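Local coordinates for insecticidal crystal protein Cry35Ab1 (Bacillus thuringiensis, PDB 4JP0) that acts as one component of a binary insecticidal toxin against western corn rootworm larvae, in which both proteins are required for maximal toxicity, at residues A[248-253]-A[258-263]; A[274-277]-A[282-285]; A[359-364]-A[370-375]. All coordinates share one frame; numbering follows the deposited sequence.

Overall arrangement
Interactions 1 and 2 of Cry35Ab1 are neighbours in chain and in space, their centres about 12 Å apart. They touch in two ways: Leu275 CD1 packs against Phe249 CE2 and Phe259 CZ, each at 3.9 Å, and Asn252 ND2 probably donates to Ser284 OG at 3.2 Å. The hairpin of strands 249-251 and 257-259, the helix 272-279 and the loop after it therefore form one local assembly. Interaction 3, between two helices near the C-terminus, stands apart, its centre about 52 Å from that of interaction 1 and about 46 Å from that of interaction 2.

Interaction 1: A[248-253]-A[258-263]; sequences GFQINI and KFDIPE
The methylene of Phe249 sits over one face of the Phe259 ring, its CB 4.0 Å from the ring centroid in a CH-pi contact. The two rings meet obliquely, planes 45° apart, and the side chains run side by side on the same face of a two-stranded antiparallel sheet. Phe249 takes a sterically demanding first torsion, CG lying between the backbone N and the carbonyl carbon (chi1 73°); this carries its ring away from the opposite strand, toward Ile243 of helix 240-247 and Leu275 of helix 272-279. Leu275 also touches Phe259.

On the other face lie Gln250 and Lys258. The flat amide of Gln250 stands nearly perpendicular to the carboxylate of Asp260, just past the strand end, and the two side chains run crosswise. The amide also approaches the aliphatic part of Lys258, whose CB is 3.5 Å from Asn252 ND2; that nitrogen is held by Glu286 O. The bent lysine chain returns over its own strand, where NZ donates to Phe259 O at 3.1 Å and makes a longer, weak bond to Asp260 OD1, part of a salt bridge.

The backbones of Gln250 and Lys258 form the hydrogen-bonded pair: Gln250 N donates to Lys258 O at 2.8 Å, and Lys258 N returns to Gln250 O at 2.9 Å. A further bond joins Asp260 N to Gly248 O at 2.8 Å. Gly248 leaves helix 240-247 with a positive phi of 79°, and its CA rests 3.6 Å from Pro262 CG.

The chemistry implies a two-faced hairpin: one side packs Phe249 and Phe259 against a helix, while on the other the positive charge of Lys258 would partly balance the negative charge of nearby Asp260.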
loop_
_atom_site.group_PDB
_atom_site.type_symbol
_atom_site.label_atom_id
_atom_site.label_comp_id
_atom_site.label_asym_id
_atom_site.label_seq_id
_atom_site.Cartn_x
_atom_site.Cartn_y
_atom_site.Cartn_z
ATOM N N GLY A 248 4.924 1.828 7.508
ATOM C CA GLY A 248 4.132 1.723 8.731
ATOM C C GLY A 248 3.118 0.580 8.768
ATOM O O GLY A 248 2.104 0.644 9.471
ATOM N N PHE A 249 3.361 -0.467 7.989
ATOM C CA PHE A 249 2.522 -1.667 8.105
ATOM C C PHE A 249 3.359 -2.923 7.931
ATOM O O PHE A 249 4.481 -2.859 7.420
ATOM C CB PHE A 249 1.233 -1.643 7.249
ATOM C CG PHE A 249 1.436 -1.823 5.778
ATOM C CD1 PHE A 249 1.367 -3.086 5.201
ATOM C CD2 PHE A 249 1.553 -0.720 4.944
ATOM C CE1 PHE A 249 1.498 -3.249 3.850
ATOM C CE2 PHE A 249 1.702 -0.871 3.594
ATOM C CZ PHE A 249 1.662 -2.117 3.028
ATOM N N GLN A 250 2.808 -4.039 8.401
ATOM C CA GLN A 250 3.466 -5.350 8.284
ATOM C C GLN A 250 2.523 -6.374 7.683
ATOM O O GLN A 250 1.300 -6.171 7.661
ATOM C CB GLN A 250 3.931 -5.858 9.656
ATOM C CG GLN A 250 2.801 -6.119 10.645
ATOM C CD GLN A 250 3.301 -6.338 12.074
ATOM O OE1 GLN A 250 4.157 -5.598 12.550
ATOM N NE2 GLN A 250 2.756 -7.348 12.757
ATOM N N ILE A 251 3.092 -7.485 7.211
ATOM C CA ILE A 251 2.289 -8.569 6.699
ATOM C C ILE A 251 2.289 -9.624 7.776
ATOM O O ILE A 251 3.348 -10.036 8.239
ATOM C CB ILE A 251 2.843 -9.155 5.421
ATOM C CG1 ILE A 251 3.006 -8.077 4.332
ATOM C CG2 ILE A 251 1.875 -10.190 4.933
ATOM C CD1 ILE A 251 1.758 -7.314 4.060
ATOM N N ASN A 252 1.101 -10.029 8.196
ATOM C CA ASN A 252 0.981 -11.060 9.238
ATOM C C ASN A 252 0.906 -12.468 8.664
ATOM O O ASN A 252 0.878 -12.660 7.440
ATOM C CB ASN A 252 -0.220 -10.777 10.130
ATOM C CG ASN A 252 0.079 -9.741 11.163
ATOM O OD1 ASN A 252 1.195 -9.217 11.222
ATOM N ND2 ASN A 252 -0.914 -9.430 12.002
ATOM N N ILE A 253 0.848 -13.465 9.548
ATOM C CA ILE A 253 0.938 -14.865 9.114
ATOM C C ILE A 253 -0.177 -15.289 8.128
ATOM O O ILE A 253 -0.070 -16.266 7.360
ATOM C CB ILE A 253 1.014 -15.760 10.399
ATOM C CG1 ILE A 253 1.366 -17.207 10.066
ATOM C CG2 ILE A 253 -0.283 -15.675 11.201
ATOM C CD1 ILE A 253 1.818 -18.005 11.273
ATOM N N LYS A 258 -1.289 -5.448 8.702
ATOM C CA LYS A 258 -1.502 -4.978 10.062
ATOM C C LYS A 258 -0.731 -3.673 10.199
ATOM O O LYS A 258 0.428 -3.599 9.850
ATOM C CB LYS A 258 -1.032 -6.069 11.051
ATOM C CG LYS A 258 -0.584 -5.614 12.447
ATOM C CD LYS A 258 -1.659 -5.021 13.271
ATOM C CE LYS A 258 -1.203 -4.938 14.756
ATOM N NZ LYS A 258 -0.381 -3.700 15.055
ATOM N N PHE A 259 -1.381 -2.622 10.678
ATOM C CA PHE A 259 -0.728 -1.313 10.729
ATOM C C PHE A 259 0.036 -1.040 12.021
ATOM O O PHE A 259 -0.459 -1.306 13.112
ATOM C CB PHE A 259 -1.732 -0.195 10.368
ATOM C CG PHE A 259 -2.168 -0.245 8.926
ATOM C CD1 PHE A 259 -3.183 -1.094 8.524
ATOM C CD2 PHE A 259 -1.515 0.528 7.957
ATOM C CE1 PHE A 259 -3.538 -1.180 7.173
ATOM C CE2 PHE A 259 -1.863 0.468 6.633
ATOM C CZ PHE A 259 -2.883 -0.395 6.230
ATOM N N ASP A 260 1.255 -0.528 11.897
ATOM C CA ASP A 260 2.086 -0.224 13.055
ATOM C C ASP A 260 2.388 1.263 13.194
ATOM O O ASP A 260 2.156 2.033 12.272
ATOM C CB ASP A 260 3.440 -0.892 12.922
ATOM C CG ASP A 260 3.361 -2.378 12.887
ATOM O OD1 ASP A 260 2.459 -2.954 13.532
ATOM O OD2 ASP A 260 4.206 -3.050 12.273
ATOM N N ILE A 261 2.950 1.647 14.340
ATOM C CA ILE A 261 3.486 3.003 14.507
ATOM C C ILE A 261 4.959 2.831 14.262
ATOM O O ILE A 261 5.643 2.233 15.097
ATOM C CB ILE A 261 3.326 3.518 15.944
ATOM C CG1 ILE A 261 1.898 3.326 16.443
ATOM C CG2 ILE A 261 3.744 4.992 16.030
ATOM C CD1 ILE A 261 1.606 4.123 17.685
ATOM N N PRO A 262 5.449 3.352 13.141
ATOM C CA PRO A 262 6.842 3.152 12.728
ATOM C C PRO A 262 7.841 3.884 13.589
ATOM O O PRO A 262 7.489 4.917 14.147
ATOM C CB PRO A 262 6.904 3.747 11.312
ATOM C CG PRO A 262 5.495 4.163 10.948
ATOM C CD PRO A 262 4.698 4.218 12.212
ATOM N N GLU A 263 9.077 3.372 13.629
ATOM C CA GLU A 263 10.189 3.954 14.392
ATOM C C GLU A 263 10.493 5.373 13.912
ATOM O O GLU A 263 10.877 6.252 14.701
ATOM C CB GLU A 263 11.447 3.051 14.288
ATOM C CG GLU A 263 11.225 1.583 14.677
ATOM C CD GLU A 263 12.489 0.716 14.591
ATOM O OE1 GLU A 263 13.596 1.222 14.902
ATOM O OE2 GLU A 263 12.386 -0.488 14.215
#

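Interaction 2: A[274-277]-A[282-285]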
loop_
_atom_site.group_PDB
_atom_site.type_symbol
_atom_site.label_atom_id
_atom_site.label_comp_id
_atom_site.label_asym_id
_atom_site.label_seq_id
_atom_site.Cartn_x
_atom_site.Cartn_y
_atom_site.Cartn_z
ATOM N N GLN A 274 -7.847 2.523 1.065
ATOM C CA GLN A 274 -7.300 2.656 -0.283
ATOM C C GLN A 274 -6.370 1.490 -0.585
ATOM O O GLN A 274 -6.395 0.906 -1.668
ATOM C CB GLN A 274 -6.505 3.950 -0.375
ATOM C CG GLN A 274 -5.708 4.094 -1.698
ATOM C CD GLN A 274 -4.829 5.320 -1.687
ATOM O OE1 GLN A 274 -5.098 6.270 -0.945
ATOM N NE2 GLN A 274 -3.804 5.331 -2.540
ATOM N N LEU A 275 -5.517 1.171 0.380
ATOM C CA LEU A 275 -4.626 0.040 0.195
ATOM C C LEU A 275 -5.400 -1.263 0.026
ATOM O O LEU A 275 -5.076 -2.082 -0.812
ATOM C CB LEU A 275 -3.636 -0.061 1.350
ATOM C CG LEU A 275 -2.670 1.112 1.512
ATOM C CD1 LEU A 275 -1.701 0.805 2.663
ATOM C CD2 LEU A 275 -1.901 1.385 0.214
ATOM N N ASN A 276 -6.396 -1.478 0.866
ATOM C CA ASN A 276 -7.152 -2.719 0.811
ATOM C C ASN A 276 -7.791 -2.844 -0.574
ATOM O O ASN A 276 -7.696 -3.875 -1.249
ATOM C CB ASN A 276 -8.229 -2.677 1.911
ATOM C CG ASN A 276 -9.289 -3.748 1.761
ATOM O OD1 ASN A 276 -10.471 -3.447 1.584
ATOM N ND2 ASN A 276 -8.896 -4.994 1.910
ATOM N N GLU A 277 -8.426 -1.771 -1.009
ATOM C CA GLU A 277 -9.145 -1.807 -2.255
ATOM C C GLU A 277 -8.261 -1.830 -3.518
ATOM O O GLU A 277 -8.511 -2.622 -4.421
ATOM C CB GLU A 277 -10.157 -0.647 -2.292
ATOM C CG GLU A 277 -11.217 -0.769 -1.209
ATOM C CD GLU A 277 -12.383 0.182 -1.424
ATOM O OE1 GLU A 277 -12.421 0.858 -2.500
ATOM O OE2 GLU A 277 -13.259 0.217 -0.525
ATOM N N GLU A 282 -6.047 -8.116 2.055
ATOM C CA GLU A 282 -6.979 -8.197 3.161
ATOM C C GLU A 282 -6.360 -7.659 4.444
ATOM O O GLU A 282 -5.144 -7.667 4.613
ATOM C CB GLU A 282 -7.384 -9.669 3.364
ATOM C CG GLU A 282 -8.281 -10.187 2.248
ATOM C CD GLU A 282 -8.748 -11.617 2.442
ATOM O OE1 GLU A 282 -8.233 -12.324 3.355
ATOM O OE2 GLU A 282 -9.647 -12.037 1.663
ATOM N N TYR A 283 -7.210 -7.157 5.329
ATOM C CA TYR A 283 -6.792 -6.846 6.677
ATOM C C TYR A 283 -6.531 -8.182 7.355
ATOM O O TYR A 283 -7.272 -9.166 7.148
ATOM C CB TYR A 283 -7.900 -6.116 7.427
ATOM C CG TYR A 283 -8.247 -4.754 6.848
ATOM C CD1 TYR A 283 -9.483 -4.508 6.277
ATOM C CD2 TYR A 283 -7.347 -3.716 6.889
ATOM C CE1 TYR A 283 -9.805 -3.250 5.763
ATOM C CE2 TYR A 283 -7.665 -2.464 6.367
ATOM C CZ TYR A 283 -8.883 -2.256 5.804
ATOM O OH TYR A 283 -9.196 -1.035 5.286
ATOM N N SER A 284 -5.474 -8.232 8.155
ATOM C CA SER A 284 -5.128 -9.452 8.866
ATOM C C SER A 284 -6.151 -9.783 9.932
ATOM O O SER A 284 -6.796 -8.889 10.478
ATOM C CB SER A 284 -3.751 -9.330 9.504
ATOM O OG SER A 284 -3.465 -10.464 10.305
ATOM N N HIS A 285 -6.287 -11.077 10.219
ATOM C CA HIS A 285 -7.183 -11.549 11.280
ATOM C C HIS A 285 -6.348 -12.201 12.380
ATOM O O HIS A 285 -6.873 -12.813 13.318
ATOM C CB HIS A 285 -8.175 -12.565 10.709
ATOM C CG HIS A 285 -9.266 -11.955 9.886
ATOM N ND1 HIS A 285 -9.021 -11.087 8.843
ATOM C CD2 HIS A 285 -10.612 -12.101 9.943
ATOM C CE1 HIS A 285 -10.167 -10.714 8.300
ATOM N NE2 HIS A 285 -11.149 -11.315 8.950
#
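Asn276 and Tyr283 make the main contact between helix 272-279 and the extended loop that follows it, where the chain leaves the helix and doubles back beside it. Asn276 CB lies 3.9 Å from Tyr283 OH and 4.0 Å from CZ, so it is the phenol end of the ring that meets the helix. The two side chains lie roughly perpendicular to each other, yet their flat groups are turned almost alike, with amide and ring planes only 18° apart. CG of Asn276 lies anti to its own backbone N (chi1 166°), which sends the amide off the helix toward the loop. There ND2 passes 3.9 Å from Glu282 CA and donates to Ile281 O, giving the amide a fixed hold on the returning chain.

Further out, the same Tyr283 ring touches Lys272 and Thr273 in the first turn of the helix. Glu282 and Ser284 make backbone hydrogen bonds with Met257, so the loop is held beside that residue at the start of strand 257-259, and Met257 also touches both Asn276 and Tyr283. Packing of this kind joins helix, loop and hairpin at the protein surface.

Segment 282-285 is braced at its far end as well: His285 N donates to Asp254 OD2, and His285 ND1 donates at 3.1 Å to Tyr283 O, which lies in the plane of the imidazole.

Interaction 3: A[359-364]-A[370-375]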
loop_
_atom_site.group_PDB
_atom_site.type_symbol
_atom_site.label_atom_id
_atom_site.label_comp_id
_atom_site.label_asym_id
_atom_site.label_seq_id
_atom_site.Cartn_x
_atom_site.Cartn_y
_atom_site.Cartn_z
ATOM N N HIS A 359 -13.327 -39.346 -19.872
ATOM C CA HIS A 359 -12.563 -40.165 -20.781
ATOM C C HIS A 359 -12.637 -41.595 -20.312
ATOM O O HIS A 359 -12.848 -41.837 -19.175
ATOM C CB HIS A 359 -11.077 -39.784 -20.805
ATOM C CG HIS A 359 -10.778 -38.463 -21.429
ATOM N ND1 HIS A 359 -10.999 -37.276 -20.790
ATOM C CD2 HIS A 359 -10.275 -38.145 -22.638
ATOM C CE1 HIS A 359 -10.634 -36.286 -21.565
ATOM N NE2 HIS A 359 -10.194 -36.788 -22.696
ATOM N N SER A 360 -12.397 -42.536 -21.185
ATOM C CA SER A 360 -12.303 -43.906 -20.724
ATOM C C SER A 360 -10.904 -44.242 -20.156
ATOM O O SER A 360 -9.988 -43.516 -20.336
ATOM C CB SER A 360 -12.646 -44.872 -21.838
ATOM O OG SER A 360 -11.749 -44.747 -22.855
ATOM N N TYR A 361 -10.796 -45.381 -19.490
ATOM C CA TYR A 361 -9.534 -45.865 -18.970
ATOM C C TYR A 361 -8.544 -45.964 -20.080
ATOM O O TYR A 361 -7.481 -45.476 -19.975
ATOM C CB TYR A 361 -9.710 -47.204 -18.296
ATOM C CG TYR A 361 -10.205 -47.107 -16.906
ATOM C CD1 TYR A 361 -11.428 -47.570 -16.546
ATOM C CD2 TYR A 361 -9.463 -46.505 -15.961
ATOM C CE1 TYR A 361 -11.857 -47.448 -15.282
ATOM C CE2 TYR A 361 -9.887 -46.390 -14.706
ATOM C CZ TYR A 361 -11.065 -46.860 -14.358
ATOM O OH TYR A 361 -11.445 -46.704 -13.096
ATOM N N GLU A 362 -8.916 -46.581 -21.180
ATOM C CA GLU A 362 -7.956 -46.743 -22.269
ATOM C C GLU A 362 -7.485 -45.380 -22.769
ATOM O O GLU A 362 -6.320 -45.218 -23.103
ATOM C CB GLU A 362 -8.526 -47.630 -23.393
ATOM C CG GLU A 362 -8.417 -49.122 -23.069
ATOM C CD GLU A 362 -9.473 -49.983 -23.761
ATOM O OE1 GLU A 362 -9.104 -50.973 -24.435
ATOM O OE2 GLU A 362 -10.683 -49.684 -23.614
ATOM N N GLU A 363 -8.392 -44.400 -22.832
ATOM C CA GLU A 363 -7.998 -43.060 -23.274
ATOM C C GLU A 363 -7.021 -42.414 -22.294
ATOM O O GLU A 363 -5.990 -41.887 -22.675
ATOM C CB GLU A 363 -9.220 -42.136 -23.456
ATOM C CG GLU A 363 -10.071 -42.512 -24.674
ATOM C CD GLU A 363 -11.313 -41.643 -24.853
ATOM O OE1 GLU A 363 -11.733 -40.946 -23.882
ATOM O OE2 GLU A 363 -11.890 -41.671 -25.971
ATOM N N VAL A 364 -7.363 -42.439 -21.019
ATOM C CA VAL A 364 -6.472 -41.855 -20.031
ATOM C C VAL A 364 -5.115 -42.567 -20.033
ATOM O O VAL A 364 -4.066 -41.930 -19.970
ATOM C CB VAL A 364 -7.111 -41.864 -18.657
ATOM C CG1 VAL A 364 -6.162 -41.261 -17.625
ATOM C CG2 VAL A 364 -8.420 -41.056 -18.739
ATOM N N ILE A 370 -0.087 -43.655 -17.791
ATOM C CA ILE A 370 -0.346 -44.433 -16.577
ATOM C C ILE A 370 -1.173 -45.701 -16.876
ATOM O O ILE A 370 -2.232 -45.606 -17.481
ATOM C CB ILE A 370 -1.048 -43.538 -15.564
ATOM C CG1 ILE A 370 -0.155 -42.339 -15.211
ATOM C CG2 ILE A 370 -1.394 -44.290 -14.325
ATOM C CD1 ILE A 370 -0.909 -41.270 -14.389
ATOM N N PRO A 371 -0.699 -46.875 -16.452
ATOM C CA PRO A 371 -1.385 -48.151 -16.739
ATOM C C PRO A 371 -2.806 -48.233 -16.164
ATOM O O PRO A 371 -3.075 -47.665 -15.108
ATOM C CB PRO A 371 -0.494 -49.200 -16.038
ATOM C CG PRO A 371 0.823 -48.526 -15.806
ATOM C CD PRO A 371 0.542 -47.059 -15.671
ATOM N N LYS A 372 -3.694 -48.978 -16.823
ATOM C CA LYS A 372 -5.068 -49.068 -16.349
ATOM C C LYS A 372 -5.174 -49.587 -14.917
ATOM O O LYS A 372 -5.940 -49.052 -14.115
ATOM C CB LYS A 372 -5.909 -49.906 -17.300
ATOM C CG LYS A 372 -7.341 -50.142 -16.834
ATOM C CD LYS A 372 -8.127 -50.950 -17.859
ATOM C CE LYS A 372 -9.632 -50.957 -17.543
ATOM N NZ LYS A 372 -10.492 -51.717 -18.559
ATOM N N SER A 373 -4.378 -50.594 -14.565
ATOM C CA SER A 373 -4.487 -51.106 -13.206
ATOM C C SER A 373 -4.170 -49.971 -12.231
ATOM O O SER A 373 -4.823 -49.825 -11.211
ATOM C CB SER A 373 -3.563 -52.307 -12.976
ATOM O OG SER A 373 -2.209 -51.919 -13.144
ATOM N N THR A 374 -3.187 -49.143 -12.559
ATOM C CA THR A 374 -2.832 -48.047 -11.667
ATOM C C THR A 374 -3.944 -47.027 -11.601
ATOM O O THR A 374 -4.219 -46.464 -10.533
ATOM C CB THR A 374 -1.556 -47.364 -12.135
ATOM O OG1 THR A 374 -0.457 -48.271 -11.979
ATOM C CG2 THR A 374 -1.224 -46.201 -11.217
ATOM N N LEU A 375 -4.552 -46.757 -12.754
ATOM C CA LEU A 375 -5.669 -45.814 -12.822
ATOM C C LEU A 375 -6.776 -46.264 -11.870
ATOM O O LEU A 375 -7.400 -45.462 -11.173
ATOM C CB LEU A 375 -6.190 -45.720 -14.249
ATOM C CG LEU A 375 -5.278 -44.971 -15.206
ATOM C CD1 LEU A 375 -5.896 -44.956 -16.587
ATOM C CD2 LEU A 375 -4.959 -43.550 -14.713
#
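A helix-loop-helix unit near the C-terminus brings Tyr361, in the first turn of helix 361-368, against Lys372 and Leu375 of helix 372-380. Leu375 meets the CD2/CE2 edge of the phenol ring, CB lying 3.8 Å from Tyr361 CD2, and the leucine and tyrosine side chains run alongside, pointing opposite ways. Lys372 instead lies obliquely by Tyr361 CB, CG and CD1, its chain roughly square to the tyrosine. That chain is fully extended beyond CG, and with CG anti to the backbone N (chi1 176°) the methylenes run past the root of the ring, so that CE comes within 3.8 Å of Tyr361 CB. The lysine thus contributes its aliphatic length to the contact; its NZ, 5.5 Å from Glu362 OE2, is near an opposite charge without touching it.

Deeper in the interface, Leu375 CD1 reaches both Tyr361 O and Val364 CG1, each at 3.8 Å. Val364 and Leu375 are buried, and Ala352 of helix 349-355 touches both, making a small three-helix apolar cluster.

Ser360 fixes the start of the first helix. Its OG accepts a long, weak bond from Glu363 N, while Ser360 N donates to Glu363 OE1 at 3.2 Å, arriving from above the carboxylate plane. This reciprocal pair is a capping box. At the second helix Pro371 holds the N-cap position, and its carbonyl O receives Leu375 N at 2.9 Å. The whole is a helix-loop-helix in which a capping box starts the first helix, Pro371 precedes the second, and Tyr361, Val364 and Leu375 pack the two together.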